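Local coordinates for protein CPI (Ascaris lumbricoides, PDB 4IT7) that probably inhibits cysteine proteases, as a roundworm member of the cystatin family, at residues A[64-68]-A[79-83]; A[87-93]-A[105-111]. All coordinates share one frame; numbering follows the deposited sequence.

The two contacts follow one another along the chain: contact 1 closes the loop that leaves strand 56-70, and contact 2 pairs the two strands of the hairpin that comes next. Their centres lie about 17 Å apart, yet both reach the same antiparallel sheet, in which strands 56-70 and 88-97 are neighbours. They meet there directly, through a probable hydrogen bond from Ile64 to Gln88 and through packing of Ile64 on Cys90 and of Ala65 on Lys87. Contact 1 holds Cys79 of the disulfide Cys69-Cys79, which fastens the connecting loop to the end of strand 56-70; contact 2 holds both cysteines of Cys90-Cys110, which links the two strands of the last hairpin.

Contact 1. Residues A[64-68]-A[79-83]; sequences IAPTS and CEAVS
The last part of strand 56-70, at residues 64-68, is crossed at a steep angle by the irregular chain of 79-83, their end-to-end directions 107° apart, with the CA atoms of Thr67 and Ala81 the nearest pair. This is the disulfide-closed loop between two neighbouring strands of the cystatin sheet, folding back onto the strand it left. One hydrogen bond joins the backbones: Val82 N reaches Pro66 O at 3.2 Å, in the plane of that carbonyl but with a bent N-H...O angle of 140°. The same oxygen also receives a CA-H...O contact from Ala81. Around this link methyl groups meet other methyls and backbone carbonyl oxygens. The CB methyls of Ala65 and Ala81 touch at 3.8 Å, while Val82 CG2, set between its own backbone N and carbonyl carbon, lies 3.3 Å from Pro66 O and packs more loosely on Pro66 CG. Farther along, Thr67 carries the contact with its methyl branch. Its chi1 of 68° puts CG2 anti to the carbonyl carbon, while OG1 is engaged by Gln39 O of the adjoining strand 38-51 and by Cys69 N. Cys79, joined to Cys69 by a disulfide, holds this end of the loop near the strand. Thr67 CG2 rests 3.3 Å from Cys79 O and 3.8 Å from Cys79 CB.

Contact 2. Residues A[87-93]-A[105-111]; sequences KQICTVA and ITIKECK
The last beta hairpin of the cystatin sheet pairs strands 88-97 and 102-112, here antiparallel at 175° and interrupted by a classic beta bulge. Lys108 and Glu109 both face Thr91, whose O accepts a hydrogen bond from Lys108 N at 2.7 Å and a weak one from Glu109 N at 3.4 Å. Regular pairing continues on either side of the bulge, Ile89 with Lys111 and Ala93 with Thr106 being hydrogen-bonded pairs. At the non-hydrogen-bonded pair Cys90-Cys110 a disulfide bridges the strands, SG to SG 2.0 Å with chi3 108°, and the CA atoms are only 3.9 Å apart. Gln88 runs its extended chain past Lys111 O, placing NE2 3.6 Å from Cys110 CB. On the same face as the disulfide, Val92 CG1, anti to its backbone N (chi1 -169°), meets Ile105 CG2 at 3.7 Å and Ile107 CD1 at 3.8 Å. The other face carries a salt bridge along strand 102-112, from Lys111 NZ to Glu109 OE2. Helix 17-33 packs against the apolar cluster, Ala26 touching Val92 and Ile30 touching Ile107, while strand 56-70 adjoins the opposite edge of strand 88-97 and leaves 102-112 outermost within the chain.

Contact 1. Residues A[64-68]-A[79-83]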
loop_
_atom_site.group_PDB
_atom_site.type_symbol
_atom_site.label_atom_id
_atom_site.label_comp_id
_atom_site.label_asym_id
_atom_site.label_seq_id
_atom_site.Cartn_x
_atom_site.Cartn_y
_atom_site.Cartn_z
ATOM N N ILE A 64 -6.818 2.963 3.887
ATOM C CA ILE A 64 -6.436 2.036 4.948
ATOM C C ILE A 64 -7.154 2.378 6.254
ATOM O O ILE A 64 -7.477 3.556 6.494
ATOM C CB ILE A 64 -4.877 1.948 5.150
ATOM C CG1 ILE A 64 -4.338 3.200 5.852
ATOM C CG2 ILE A 64 -4.148 1.728 3.791
ATOM C CD1 ILE A 64 -2.974 3.003 6.484
ATOM N N ALA A 65 -7.364 1.354 7.094
ATOM C CA ALA A 65 -7.999 1.544 8.407
ATOM C C ALA A 65 -7.215 0.885 9.522
ATOM O O ALA A 65 -6.613 -0.142 9.285
ATOM C CB ALA A 65 -9.444 1.011 8.406
ATOM N N PRO A 66 -7.306 1.426 10.776
ATOM C CA PRO A 66 -6.653 0.739 11.905
ATOM C C PRO A 66 -7.337 -0.561 12.195
ATOM O O PRO A 66 -8.495 -0.721 11.840
ATOM C CB PRO A 66 -6.788 1.725 13.060
ATOM C CG PRO A 66 -7.967 2.573 12.703
ATOM C CD PRO A 66 -7.968 2.677 11.204
ATOM N N THR A 67 -6.607 -1.499 12.776
ATOM C CA THR A 67 -7.174 -2.783 13.237
ATOM C C THR A 67 -6.913 -2.811 14.722
ATOM O O THR A 67 -6.351 -1.846 15.267
ATOM C CB THR A 67 -6.488 -4.030 12.602
ATOM O OG1 THR A 67 -5.135 -4.149 13.079
ATOM C CG2 THR A 67 -6.521 -3.968 11.027
ATOM N N SER A 68 -7.266 -3.912 15.388
ATOM C CA SER A 68 -6.873 -4.041 16.792
ATOM C C SER A 68 -5.646 -4.947 16.999
ATOM O O SER A 68 -5.283 -5.301 18.118
ATOM C CB SER A 68 -8.050 -4.511 17.617
ATOM O OG SER A 68 -8.255 -5.874 17.348
ATOM N N CYS A 79 -6.403 -9.420 10.271
ATOM C CA CYS A 79 -6.598 -8.296 11.113
ATOM C C CYS A 79 -7.663 -7.399 10.539
ATOM O O CYS A 79 -7.479 -6.789 9.506
ATOM C CB CYS A 79 -5.285 -7.590 11.290
ATOM S SG CYS A 79 -4.124 -8.636 12.156
ATOM N N GLU A 80 -8.802 -7.343 11.213
ATOM C CA GLU A 80 -9.951 -6.628 10.660
ATOM C C GLU A 80 -10.101 -5.162 11.046
ATOM O O GLU A 80 -9.930 -4.790 12.176
ATOM C CB GLU A 80 -11.251 -7.379 10.917
ATOM C CG GLU A 80 -11.191 -8.843 10.564
ATOM C CD GLU A 80 -11.322 -9.096 9.090
ATOM O OE1 GLU A 80 -11.901 -8.264 8.402
ATOM O OE2 GLU A 80 -10.890 -10.151 8.626
ATOM N N ALA A 81 -10.426 -4.348 10.054
ATOM C CA ALA A 81 -10.678 -2.915 10.211
ATOM C C ALA A 81 -11.708 -2.728 11.305
ATOM O O ALA A 81 -12.600 -3.559 11.493
ATOM C CB ALA A 81 -11.166 -2.292 8.909
ATOM N N VAL A 82 -11.575 -1.634 12.021
ATOM C CA VAL A 82 -12.432 -1.357 13.150
ATOM C C VAL A 82 -13.208 -0.054 12.965
ATOM O O VAL A 82 -12.713 0.885 12.384
ATOM C CB VAL A 82 -11.642 -1.437 14.462
ATOM C CG1 VAL A 82 -11.168 -2.851 14.691
ATOM C CG2 VAL A 82 -10.477 -0.483 14.483
ATOM N N SER A 83 -14.445 -0.040 13.439
ATOM C CA SER A 83 -15.374 1.093 13.318
ATOM C C SER A 83 -14.728 2.458 13.353
ATOM O O SER A 83 -14.857 3.209 12.434
ATOM C CB SER A 83 -16.431 1.013 14.401
ATOM O OG SER A 83 -16.298 -0.161 15.159
#

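Contact 2. Residues A[87-93]-A[105-111]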
loop_
_atom_site.group_PDB
_atom_site.type_symbol
_atom_site.label_atom_id
_atom_site.label_comp_id
_atom_site.label_asym_id
_atom_site.label_seq_id
_atom_site.Cartn_x
_atom_site.Cartn_y
_atom_site.Cartn_z
ATOM N N LYS A 87 -9.717 6.275 9.086
ATOM C CA LYS A 87 -9.138 5.826 7.846
ATOM C C LYS A 87 -8.095 6.829 7.288
ATOM O O LYS A 87 -8.161 8.041 7.543
ATOM C CB LYS A 87 -10.270 5.559 6.847
ATOM C CG LYS A 87 -11.155 4.376 7.224
ATOM C CD LYS A 87 -12.596 4.606 6.761
ATOM C CE LYS A 87 -13.626 3.988 7.708
ATOM N NZ LYS A 87 -13.477 4.529 9.099
ATOM N N GLN A 88 -7.108 6.310 6.567
ATOM C CA GLN A 88 -6.184 7.184 5.854
ATOM C C GLN A 88 -6.129 6.797 4.405
ATOM O O GLN A 88 -6.520 5.677 4.041
ATOM C CB GLN A 88 -4.815 7.076 6.450
ATOM C CG GLN A 88 -4.706 7.756 7.790
ATOM C CD GLN A 88 -3.342 7.553 8.361
ATOM O OE1 GLN A 88 -3.086 6.544 8.983
ATOM N NE2 GLN A 88 -2.444 8.502 8.131
ATOM N N ILE A 89 -5.686 7.752 3.586
ATOM C CA ILE A 89 -5.333 7.525 2.184
ATOM C C ILE A 89 -3.836 7.759 2.020
ATOM O O ILE A 89 -3.286 8.835 2.359
ATOM C CB ILE A 89 -6.079 8.428 1.208
ATOM C CG1 ILE A 89 -7.580 8.185 1.347
ATOM C CG2 ILE A 89 -5.645 8.103 -0.231
ATOM C CD1 ILE A 89 -8.416 9.275 0.715
ATOM N N CYS A 90 -3.184 6.716 1.540
ATOM C CA CYS A 90 -1.751 6.732 1.375
ATOM C C CYS A 90 -1.513 6.582 -0.112
ATOM O O CYS A 90 -2.135 5.713 -0.744
ATOM C CB CYS A 90 -1.145 5.592 2.162
ATOM S SG CYS A 90 -1.497 5.610 3.955
ATOM N N THR A 91 -0.705 7.508 -0.650
ATOM C CA THR A 91 -0.105 7.431 -1.962
ATOM C C THR A 91 1.261 6.704 -1.838
ATOM O O THR A 91 2.129 7.048 -1.013
ATOM C CB THR A 91 0.036 8.842 -2.538
ATOM O OG1 THR A 91 -1.256 9.442 -2.550
ATOM C CG2 THR A 91 0.588 8.821 -3.968
ATOM N N VAL A 92 1.392 5.648 -2.625
ATOM C CA VAL A 92 2.535 4.756 -2.613
ATOM C C VAL A 92 3.020 4.620 -4.060
ATOM O O VAL A 92 2.189 4.455 -4.977
ATOM C CB VAL A 92 2.169 3.340 -2.120
ATOM C CG1 VAL A 92 3.435 2.525 -1.866
ATOM C CG2 VAL A 92 1.337 3.391 -0.849
ATOM N N ALA A 93 4.343 4.726 -4.251
ATOM C CA ALA A 93 4.998 4.530 -5.535
ATOM C C ALA A 93 5.894 3.298 -5.446
ATOM O O ALA A 93 6.698 3.115 -4.505
ATOM C CB ALA A 93 5.778 5.770 -5.950
ATOM N N ILE A 105 9.792 0.239 -2.960
ATOM C CA ILE A 105 8.464 0.763 -2.551
ATOM C C ILE A 105 8.619 2.039 -1.696
ATOM O O ILE A 105 9.195 1.984 -0.624
ATOM C CB ILE A 105 7.656 -0.318 -1.806
ATOM C CG1 ILE A 105 7.325 -1.438 -2.760
ATOM C CG2 ILE A 105 6.348 0.251 -1.256
ATOM C CD1 ILE A 105 6.875 -2.703 -2.072
ATOM N N THR A 106 8.113 3.161 -2.195
ATOM C CA THR A 106 8.159 4.456 -1.519
ATOM C C THR A 106 6.766 4.843 -1.029
ATOM O O THR A 106 5.848 4.983 -1.838
ATOM C CB THR A 106 8.619 5.532 -2.500
ATOM O OG1 THR A 106 9.944 5.212 -2.941
ATOM C CG2 THR A 106 8.609 6.888 -1.874
ATOM N N ILE A 107 6.585 5.005 0.281
ATOM C CA ILE A 107 5.331 5.606 0.787
ATOM C C ILE A 107 5.473 7.084 0.664
ATOM O O ILE A 107 6.299 7.654 1.349
ATOM C CB ILE A 107 5.031 5.319 2.263
ATOM C CG1 ILE A 107 5.296 3.851 2.633
ATOM C CG2 ILE A 107 3.602 5.800 2.604
ATOM C CD1 ILE A 107 4.538 2.837 1.801
ATOM N N LYS A 108 4.645 7.698 -0.168
ATOM C CA LYS A 108 4.816 9.068 -0.592
ATOM C C LYS A 108 4.190 10.065 0.391
ATOM O O LYS A 108 4.732 11.155 0.659
ATOM C CB LYS A 108 4.202 9.201 -1.987
ATOM C CG LYS A 108 5.025 10.006 -2.983
ATOM C CD LYS A 108 6.234 9.235 -3.475
ATOM C CE LYS A 108 7.241 10.180 -4.126
ATOM N NZ LYS A 108 8.013 11.039 -3.162
ATOM N N GLU A 109 3.038 9.686 0.927
ATOM C CA GLU A 109 2.309 10.481 1.913
ATOM C C GLU A 109 1.140 9.624 2.322
ATOM O O GLU A 109 0.603 8.921 1.478
ATOM C CB GLU A 109 1.770 11.771 1.295
ATOM C CG GLU A 109 0.355 11.615 0.763
ATOM C CD GLU A 109 -0.200 12.872 0.147
ATOM O OE1 GLU A 109 0.578 13.818 -0.117
ATOM O OE2 GLU A 109 -1.431 12.914 -0.055
ATOM N N CYS A 110 0.791 9.655 3.608
ATOM C CA CYS A 110 -0.553 9.279 4.127
ATOM C C CYS A 110 -1.283 10.496 4.756
ATOM O O CYS A 110 -0.659 11.372 5.351
ATOM C CB CYS A 110 -0.485 8.174 5.185
ATOM S SG CYS A 110 0.162 6.546 4.698
ATOM N N LYS A 111 -2.594 10.554 4.636
ATOM C CA LYS A 111 -3.312 11.662 5.236
ATOM C C LYS A 111 -4.681 11.151 5.641
ATOM O O LYS A 111 -5.146 10.138 5.091
ATOM C CB LYS A 111 -3.444 12.812 4.244
ATOM C CG LYS A 111 -4.589 12.605 3.285
ATOM C CD LYS A 111 -4.519 13.555 2.109
ATOM C CE LYS A 111 -5.033 12.839 0.873
ATOM N NZ LYS A 111 -4.247 13.336 -0.281
HETATM O O HOH W 1 9.688 3.597 -5.173
#